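Local coordinates for protein invasin (Yersinia enterocolitica, PDB 1P9H) that binds collagen as the head of a trimeric outer-membrane adhesin that promotes attachment to and invasion of eukaryotic cells, at residues L19-I24 and A50-I55; G153-I158 and E167-I172; A99-A104 and G112-A117. All blocks are in the same frame, centred on the assembly; numbering follows the deposited sequence. Where two conformers were deposited one is given.

Contact 1. Residues L19-I24 and A50-I55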
loop_
_atom_site.group_PDB
_atom_site.type_symbol
_atom_site.label_atom_id
_atom_site.label_comp_id
_atom_site.label_asym_id
_atom_site.label_seq_id
_atom_site.Cartn_x
_atom_site.Cartn_y
_atom_site.Cartn_z
ATOM N N LEU A 19 -28.785 -10.717 12.762
ATOM C CA LEU A 19 -28.062 -9.927 11.773
ATOM C C LEU A 19 -26.687 -9.494 12.270
ATOM O O LEU A 19 -26.574 -8.648 13.159
ATOM C CB LEU A 19 -28.887 -8.694 11.391
ATOM C CG LEU A 19 -30.352 -8.954 11.025
ATOM C CD1 LEU A 19 -31.024 -7.639 10.671
ATOM C CD2 LEU A 19 -30.435 -9.929 9.862
ATOM N N THR A 20 -25.642 -10.078 11.689
ATOM C CA THR A 20 -24.274 -9.750 12.066
ATOM C C THR A 20 -23.443 -9.354 10.852
ATOM O O THR A 20 -22.366 -8.776 10.991
ATOM C CB THR A 20 -23.569 -10.947 12.735
ATOM O OG1 THR A 20 -23.520 -12.044 11.813
ATOM C CG2 THR A 20 -24.312 -11.372 13.995
ATOM N N ALA A 21 -23.948 -9.660 9.662
ATOM C CA ALA A 21 -23.219 -9.356 8.438
ATOM C C ALA A 21 -23.879 -8.287 7.583
ATOM O O ALA A 21 -25.042 -7.944 7.779
ATOM C CB ALA A 21 -23.046 -10.632 7.617
ATOM N N VAL A 22 -23.111 -7.749 6.641
ATOM C CA VAL A 22 -23.619 -6.750 5.714
ATOM C C VAL A 22 -23.508 -7.350 4.323
ATOM O O VAL A 22 -22.416 -7.706 3.875
ATOM C CB VAL A 22 -22.801 -5.439 5.747
ATOM C CG1 VAL A 22 -23.249 -4.521 4.605
ATOM C CG2 VAL A 22 -22.988 -4.740 7.090
ATOM N N GLN A 23 -24.645 -7.480 3.652
ATOM C CA GLN A 23 -24.675 -8.037 2.310
ATOM C C GLN A 23 -25.446 -7.060 1.446
ATOM O O GLN A 23 -26.634 -6.826 1.671
ATOM C CB GLN A 23 -25.359 -9.404 2.323
ATOM C CG GLN A 23 -25.389 -10.117 0.982
ATOM C CD GLN A 23 -25.985 -11.508 1.096
ATOM O OE1 GLN A 23 -25.382 -12.407 1.685
ATOM N NE2 GLN A 23 -27.182 -11.687 0.548
ATOM N N ILE A 24 -24.767 -6.475 0.467
ATOM C CA ILE A 24 -25.409 -5.507 -0.405
ATOM C C ILE A 24 -25.288 -5.893 -1.870
ATOM O O ILE A 24 -24.234 -5.730 -2.488
ATOM C CB ILE A 24 -24.808 -4.099 -0.203
ATOM C CG1 ILE A 24 -24.933 -3.692 1.269
ATOM C CG2 ILE A 24 -25.528 -3.093 -1.093
ATOM C CD1 ILE A 24 -24.254 -2.383 1.613
ATOM N N ALA A 50 -24.868 -10.564 -3.891
ATOM C CA ALA A 50 -23.639 -10.555 -3.113
ATOM C C ALA A 50 -23.848 -11.633 -2.060
ATOM O O ALA A 50 -24.987 -12.012 -1.777
ATOM C CB ALA A 50 -23.443 -9.198 -2.452
ATOM N N SER A 51 -22.761 -12.124 -1.481
ATOM C CA SER A 51 -22.859 -13.175 -0.483
ATOM C C SER A 51 -21.908 -12.980 0.695
ATOM O O SER A 51 -20.694 -13.125 0.555
ATOM C CB SER A 51 -22.584 -14.532 -1.141
ATOM O OG SER A 51 -22.645 -15.588 -0.199
ATOM N N ALA A 52 -22.472 -12.640 1.850
ATOM C CA ALA A 52 -21.698 -12.458 3.073
ATOM C C ALA A 52 -21.965 -13.710 3.905
ATOM O O ALA A 52 -22.942 -13.772 4.652
ATOM C CB ALA A 52 -22.167 -11.211 3.815
ATOM N N LYS A 53 -21.098 -14.709 3.762
ATOM C CA LYS A 53 -21.257 -15.985 4.459
ATOM C C LYS A 53 -20.654 -16.084 5.852
ATOM O O LYS A 53 -20.982 -16.999 6.611
ATOM C CB LYS A 53 -20.675 -17.115 3.610
ATOM C CG LYS A 53 -21.336 -17.301 2.259
ATOM C CD LYS A 53 -20.719 -18.487 1.538
ATOM C CE LYS A 53 -21.375 -18.737 0.195
ATOM N NZ LYS A 53 -20.805 -19.953 -0.451
ATOM N N GLY A 54 -19.767 -15.162 6.194
ATOM C CA GLY A 54 -19.153 -15.226 7.504
ATOM C C GLY A 54 -19.795 -14.307 8.515
ATOM O O GLY A 54 -20.378 -13.281 8.156
ATOM N N ILE A 55 -19.703 -14.677 9.788
ATOM C CA ILE A 55 -20.259 -13.854 10.848
ATOM C C ILE A 55 -19.492 -12.535 10.827
ATOM O O ILE A 55 -18.262 -12.533 10.773
ATOM C CB ILE A 55 -20.076 -14.520 12.227
ATOM C CG1 ILE A 55 -20.740 -15.898 12.229
ATOM C CG2 ILE A 55 -20.674 -13.638 13.316
ATOM C CD1 ILE A 55 -20.549 -16.673 13.516
HETATM O O HOH W 1 -25.610 -13.548 4.188
#

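Contact 2. Residues G153-I158 and E167-I172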
loop_
_atom_site.group_PDB
_atom_site.type_symbol
_atom_site.label_atom_id
_atom_site.label_comp_id
_atom_site.label_asym_id
_atom_site.label_seq_id
_atom_site.Cartn_x
_atom_site.Cartn_y
_atom_site.Cartn_z
ATOM N N GLY A 153 13.914 -16.786 -2.573
ATOM C CA GLY A 153 13.436 -16.643 -1.213
ATOM C C GLY A 153 13.858 -15.386 -0.478
ATOM O O GLY A 153 14.997 -14.928 -0.592
ATOM N N TYR A 154 12.911 -14.838 0.277
ATOM C CA TYR A 154 13.103 -13.645 1.094
ATOM C C TYR A 154 13.737 -12.453 0.391
ATOM O O TYR A 154 14.397 -11.634 1.029
ATOM C CB TYR A 154 13.924 -14.003 2.333
ATOM C CG TYR A 154 13.331 -15.144 3.124
ATOM C CD1 TYR A 154 13.738 -16.459 2.900
ATOM C CD2 TYR A 154 12.337 -14.914 4.070
ATOM C CE1 TYR A 154 13.166 -17.518 3.603
ATOM C CE2 TYR A 154 11.757 -15.963 4.776
ATOM C CZ TYR A 154 12.177 -17.262 4.539
ATOM O OH TYR A 154 11.610 -18.299 5.239
ATOM N N SER A 155 13.526 -12.342 -0.915
ATOM C CA SER A 155 14.109 -11.236 -1.665
ATOM C C SER A 155 13.157 -10.069 -1.894
ATOM O O SER A 155 11.962 -10.151 -1.604
ATOM C CB SER A 155 14.661 -11.742 -2.998
ATOM O OG SER A 155 15.746 -12.626 -2.768
ATOM N N ILE A 156 13.707 -8.978 -2.416
ATOM C CA ILE A 156 12.944 -7.761 -2.666
ATOM C C ILE A 156 13.313 -7.157 -4.015
ATOM O O ILE A 156 14.483 -7.149 -4.398
ATOM C CB ILE A 156 13.247 -6.684 -1.587
ATOM C CG1 ILE A 156 12.892 -7.207 -0.196
ATOM C CG2 ILE A 156 12.486 -5.396 -1.886
ATOM C CD1 ILE A 156 14.018 -7.987 0.458
ATOM N N ALA A 157 12.310 -6.660 -4.730
ATOM C CA ALA A 157 12.523 -5.994 -6.011
ATOM C C ALA A 157 11.902 -4.611 -5.837
ATOM O O ALA A 157 10.730 -4.497 -5.479
ATOM C CB ALA A 157 11.830 -6.755 -7.138
ATOM N N ILE A 158 12.703 -3.578 -6.093
ATOM C CA ILE A 158 12.282 -2.187 -5.947
ATOM C C ILE A 158 12.402 -1.391 -7.242
ATOM O O ILE A 158 13.493 -1.279 -7.800
ATOM C CB ILE A 158 13.155 -1.468 -4.889
ATOM C CG1 ILE A 158 12.987 -2.139 -3.526
ATOM C CG2 ILE A 158 12.802 0.011 -4.826
ATOM C CD1 ILE A 158 13.949 -1.622 -2.479
ATOM N N GLU A 167 18.254 -15.430 -4.533
ATOM C CA GLU A 167 17.596 -15.405 -3.233
ATOM C C GLU A 167 18.351 -14.477 -2.282
ATOM O O GLU A 167 19.477 -14.065 -2.572
ATOM C CB GLU A 167 17.565 -16.817 -2.641
ATOM C CG GLU A 167 18.930 -17.306 -2.176
ATOM C CD GLU A 167 18.911 -18.740 -1.678
ATOM O OE1 GLU A 167 17.828 -19.231 -1.296
ATOM O OE2 GLU A 167 19.989 -19.369 -1.656
ATOM N N ASN A 168 17.723 -14.155 -1.153
ATOM C CA ASN A 168 18.332 -13.305 -0.131
ATOM C C ASN A 168 18.924 -12.029 -0.709
ATOM O O ASN A 168 20.029 -11.629 -0.336
ATOM C CB ASN A 168 19.436 -14.082 0.591
ATOM C CG ASN A 168 18.913 -15.301 1.320
ATOM O OD1 ASN A 168 19.657 -16.250 1.575
ATOM N ND2 ASN A 168 17.635 -15.281 1.670
ATOM N N SER A 169 18.190 -11.375 -1.602
ATOM C CA SER A 169 18.710 -10.163 -2.214
ATOM C C SER A 169 17.685 -9.056 -2.392
ATOM O O SER A 169 16.486 -9.256 -2.213
ATOM C CB SER A 169 19.308 -10.489 -3.585
ATOM O OG SER A 169 18.284 -10.810 -4.519
ATOM N N VAL A 170 18.196 -7.882 -2.740
ATOM C CA VAL A 170 17.385 -6.706 -3.013
ATOM C C VAL A 170 17.832 -6.227 -4.387
ATOM O O VAL A 170 19.003 -5.902 -4.582
ATOM C CB VAL A 170 17.643 -5.567 -2.000
ATOM C CG1 VAL A 170 16.838 -4.331 -2.396
ATOM C CG2 VAL A 170 17.267 -6.011 -0.595
ATOM N N SER A 171 16.911 -6.202 -5.343
ATOM C CA SER A 171 17.249 -5.741 -6.679
ATOM C C SER A 171 16.636 -4.383 -6.957
ATOM O O SER A 171 15.454 -4.161 -6.683
ATOM C CB SER A 171 16.744 -6.717 -7.740
ATOM O OG SER A 171 16.894 -6.135 -9.027
ATOM N N ILE A 172 17.438 -3.472 -7.498
ATOM C CA ILE A 172 16.934 -2.151 -7.841
ATOM C C ILE A 172 16.995 -1.944 -9.354
ATOM O O ILE A 172 17.044 -0.815 -9.835
ATOM C CB ILE A 172 17.714 -1.013 -7.122
ATOM C CG1 ILE A 172 19.211 -1.090 -7.433
ATOM C CG2 ILE A 172 17.477 -1.100 -5.619
ATOM C CD1 ILE A 172 20.000 0.085 -6.868
HETATM O O HOH W 2 15.269 -19.292 -2.074
#

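Contact 3. Residues A99-A104 and G112-A117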
loop_
_atom_site.group_PDB
_atom_site.type_symbol
_atom_site.label_atom_id
_atom_site.label_comp_id
_atom_site.label_asym_id
_atom_site.label_seq_id
_atom_site.Cartn_x
_atom_site.Cartn_y
_atom_site.Cartn_z
ATOM N N ALA A 99 -5.320 -12.192 4.403
ATOM C CA ALA A 99 -4.796 -11.585 3.185
ATOM C C ALA A 99 -5.539 -10.297 2.855
ATOM O O ALA A 99 -6.728 -10.167 3.143
ATOM C CB ALA A 99 -4.917 -12.565 2.018
ATOM N N VAL A 100 -4.827 -9.337 2.274
ATOM C CA VAL A 100 -5.456 -8.086 1.875
ATOM C C VAL A 100 -5.094 -7.797 0.428
ATOM O O VAL A 100 -3.937 -7.930 0.018
ATOM C CB VAL A 100 -5.030 -6.882 2.760
ATOM C CG1 VAL A 100 -5.291 -7.197 4.224
ATOM C CG2 VAL A 100 -3.571 -6.534 2.532
ATOM N N THR A 101 -6.100 -7.432 -0.357
ATOM C CA THR A 101 -5.907 -7.109 -1.765
ATOM C C THR A 101 -6.685 -5.849 -2.096
ATOM O O THR A 101 -7.805 -5.659 -1.619
ATOM C CB THR A 101 -6.398 -8.245 -2.695
ATOM O OG1 THR A 101 -7.755 -8.574 -2.379
ATOM C CG2 THR A 101 -5.527 -9.476 -2.544
ATOM N N TYR A 102 -6.088 -4.986 -2.909
ATOM C CA TYR A 102 -6.734 -3.739 -3.294
ATOM C C TYR A 102 -6.430 -3.426 -4.745
ATOM O O TYR A 102 -5.282 -3.155 -5.093
ATOM C CB TYR A 102 -6.211 -2.613 -2.396
ATOM C CG TYR A 102 -6.988 -1.324 -2.471
ATOM C CD1 TYR A 102 -6.439 -0.185 -3.066
ATOM C CD2 TYR A 102 -8.259 -1.230 -1.913
ATOM C CE1 TYR A 102 -7.142 1.019 -3.094
ATOM C CE2 TYR A 102 -8.971 -0.035 -1.937
ATOM C CZ TYR A 102 -8.409 1.083 -2.524
ATOM O OH TYR A 102 -9.107 2.268 -2.515
ATOM N N GLY A 103 -7.459 -3.467 -5.586
ATOM C CA GLY A 103 -7.271 -3.185 -6.998
ATOM C C GLY A 103 -7.894 -4.242 -7.889
ATOM O O GLY A 103 -8.100 -5.382 -7.470
ATOM N N ALA A 104 -8.197 -3.857 -9.124
ATOM C CA ALA A 104 -8.795 -4.774 -10.081
ATOM C C ALA A 104 -7.893 -5.978 -10.335
ATOM O O ALA A 104 -6.710 -5.827 -10.646
ATOM C CB ALA A 104 -9.069 -4.046 -11.398
ATOM N N GLY A 112 -0.781 -12.185 2.998
ATOM C CA GLY A 112 -0.122 -11.346 2.017
ATOM C C GLY A 112 -0.776 -9.994 1.810
ATOM O O GLY A 112 -1.869 -9.732 2.310
ATOM N N VAL A 113 -0.082 -9.134 1.072
ATOM C CA VAL A 113 -0.567 -7.796 0.742
ATOM C C VAL A 113 -0.353 -7.571 -0.755
ATOM O O VAL A 113 0.769 -7.687 -1.247
ATOM C CB VAL A 113 0.216 -6.698 1.511
ATOM C CG1 VAL A 113 -0.175 -5.311 0.998
ATOM C CG2 VAL A 113 -0.049 -6.807 3.005
ATOM N N ALA A 114 -1.426 -7.276 -1.485
ATOM C CA ALA A 114 -1.317 -7.006 -2.919
ATOM C C ALA A 114 -2.100 -5.732 -3.210
ATOM O O ALA A 114 -3.325 -5.717 -3.116
ATOM C CB ALA A 114 -1.869 -8.175 -3.736
ATOM N N ILE A 115 -1.380 -4.669 -3.557
ATOM C CA ILE A 115 -1.990 -3.367 -3.830
ATOM C C ILE A 115 -1.706 -2.920 -5.260
ATOM O O ILE A 115 -0.548 -2.785 -5.656
ATOM C CB ILE A 115 -1.431 -2.294 -2.865
ATOM C CG1 ILE A 115 -1.512 -2.787 -1.415
ATOM C CG2 ILE A 115 -2.199 -0.991 -3.034
ATOM C CD1 ILE A 115 -2.924 -3.081 -0.928
ATOM N N GLY A 116 -2.768 -2.685 -6.025
ATOM C CA GLY A 116 -2.615 -2.260 -7.403
ATOM C C GLY A 116 -3.305 -3.238 -8.330
ATOM O O GLY A 116 -3.433 -4.418 -8.003
ATOM N N ALA A 117 -3.774 -2.762 -9.477
ATOM C CA ALA A 117 -4.434 -3.658 -10.414
ATOM C C ALA A 117 -3.430 -4.725 -10.845
ATOM O O ALA A 117 -2.261 -4.421 -11.100
ATOM C CB ALA A 117 -4.938 -2.879 -11.627
#

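Contact 1. Residues L19-I24 and A50-I55
Q23 reaches across to A52 with both ends of its side chain: CB lies 4.0 Å from A52 CB, and farther out OE1 accepts the backbone N-H of A52 at 2.9 Å in an almost straight bond (171°). With CG anti to the backbone N (chi1 -177°), the start of the chain is directed over A50, where Q23 CG is 3.4 Å from A50 O. Next to it, A52 CB packs against V22 O (3.5 Å) and A21 CB (3.9 Å). The two segments run in nearly opposite directions and belong to the two facing sheets of the left-handed parallel beta-roll of the collagen-binding head, strand 22-24 at the end of one sheet and strand 51-52 at the end of the other, with A21, A50 and A52 turned toward the opposing segment. Water marks a less direct part of the contact: one molecule donates to both Q23 OE1 and A52 O, so OE1 is gripped twice. Q23 NE2 turns instead to G33 O and E35 OE1 of a neighbouring subunit. Toward the exposed I55 the contact thins to one methyl: CG2 passes slantwise by T20 OG1 at 3.6 Å while the rest of the I55 side chain leads away from the 19-24 segment.

Contact 2. Residues G153-I158 and E167-I172
S155 and S169 meet through a side-chain-to-backbone bond: S155 OG accepts the N-H of S169 at 3.0 Å, just before regular strand pairing begins. From there strands 156-158 and 169-171 run parallel, 16° apart, as neighbours in the long parallel sheet of the left-handed beta-roll. I156 lies opposite V170 and uses both its backbone N and its O toward the partner strand, N to S169 O and O to S171 N, and I158 N then bonds to S171 O (2.9 Å). Ahead of the strands, Y154 and N168 both adopt left-handed backbone angles at equivalent places in successive turns, and N168 N bonds to G153 O at 2.9 Å.

On the face bearing I156 and V170 the side chains lie side by side, I156 CD1 resting 3.9 Å from V170 CG2. The other valine methyl, CG1, is met obliquely by I158 CD1 at 4.0 Å, so each methyl of V170 meets a different isoleucine of strand 156-158. This face turns to the trimer interior, where I158 packs on I156 and I172 on V170 of the third subunit.

The serines are fixed by a second shell in the connecting turn. R166 O takes hydrogen bonds from both S155 OG and S169 OG, while K163 O pairs with S171 OG. Strand 169-171 is the last of this sheet within its own chain, but its other edge pairs in parallel with a strand of the second subunit, which carries the sheet across the interface; R179 of that subunit also bonds to Y154 O. Beside G153, a water accepts from the glycine N and donates to E167 OE1 (2.7 Å).

Contact 3. Residues A99-A104 and G112-A117
Beside the Y102 ring, I115 CD1 touches Y102 CB at 3.6 Å, and I115 CG2 comes near the ring obliquely. The ring itself leads away from the 112-117 segment toward the other subunits, where it makes edge-to-face contacts with Y102 of both. Its hydroxyl bonds to T101 O of the third subunit, and T101 O in turn receives the Y102 hydroxyl of the second, so that equivalent bonds run from each subunit to the next around the trimer.

Strands 100-102 and 113-115 are neighbours from successive turns of the left-handed parallel beta-roll. They are parallel within 4° and share four backbone bonds: V100 N to G112 O, A114 N to V100 O, Y102 N to A114 O and G116 N to Y102 O (2.7 Å).

V100 and V113 lie side by side on the tyrosine's face, touching CG2 to CG2 at 3.6 Å. The reverse face, inside the roll, is lined by smaller groups: T101 CG2 sits 4.1 Å from A114 CB, both against A108, and T101 OG1 is bonded to S92. Beyond the strands, G103 and G116 take positive phi angles (131° and 122°) at which a side chain would press on the preceding carbonyl oxygen. Past the last strand bond, A104 O lies 3.2 Å from A117 CA in a CA-H...O contact.

How the contacts relate
The three contacts sample one beta-roll along its length, and none touches another. Contact 3 sits close to the middle of the chain. The centres of contacts 1 and 3 are 21 Å apart. The centres of contacts 2 and 3 are 20 Å apart. Contacts 1 and 2, on opposite sides of the chain's centre, have centres 40 Å apart. Contacts 2 and 3 each join neighbouring strands of the long parallel sheet, whereas contact 1 joins the first strand of that sheet to the first strand of the facing one. Isoleucines facing the threefold recur in all three: I24, I115 and I156 with I158 each pack on other subunits, which makes the same sheet the common lining of the trimer.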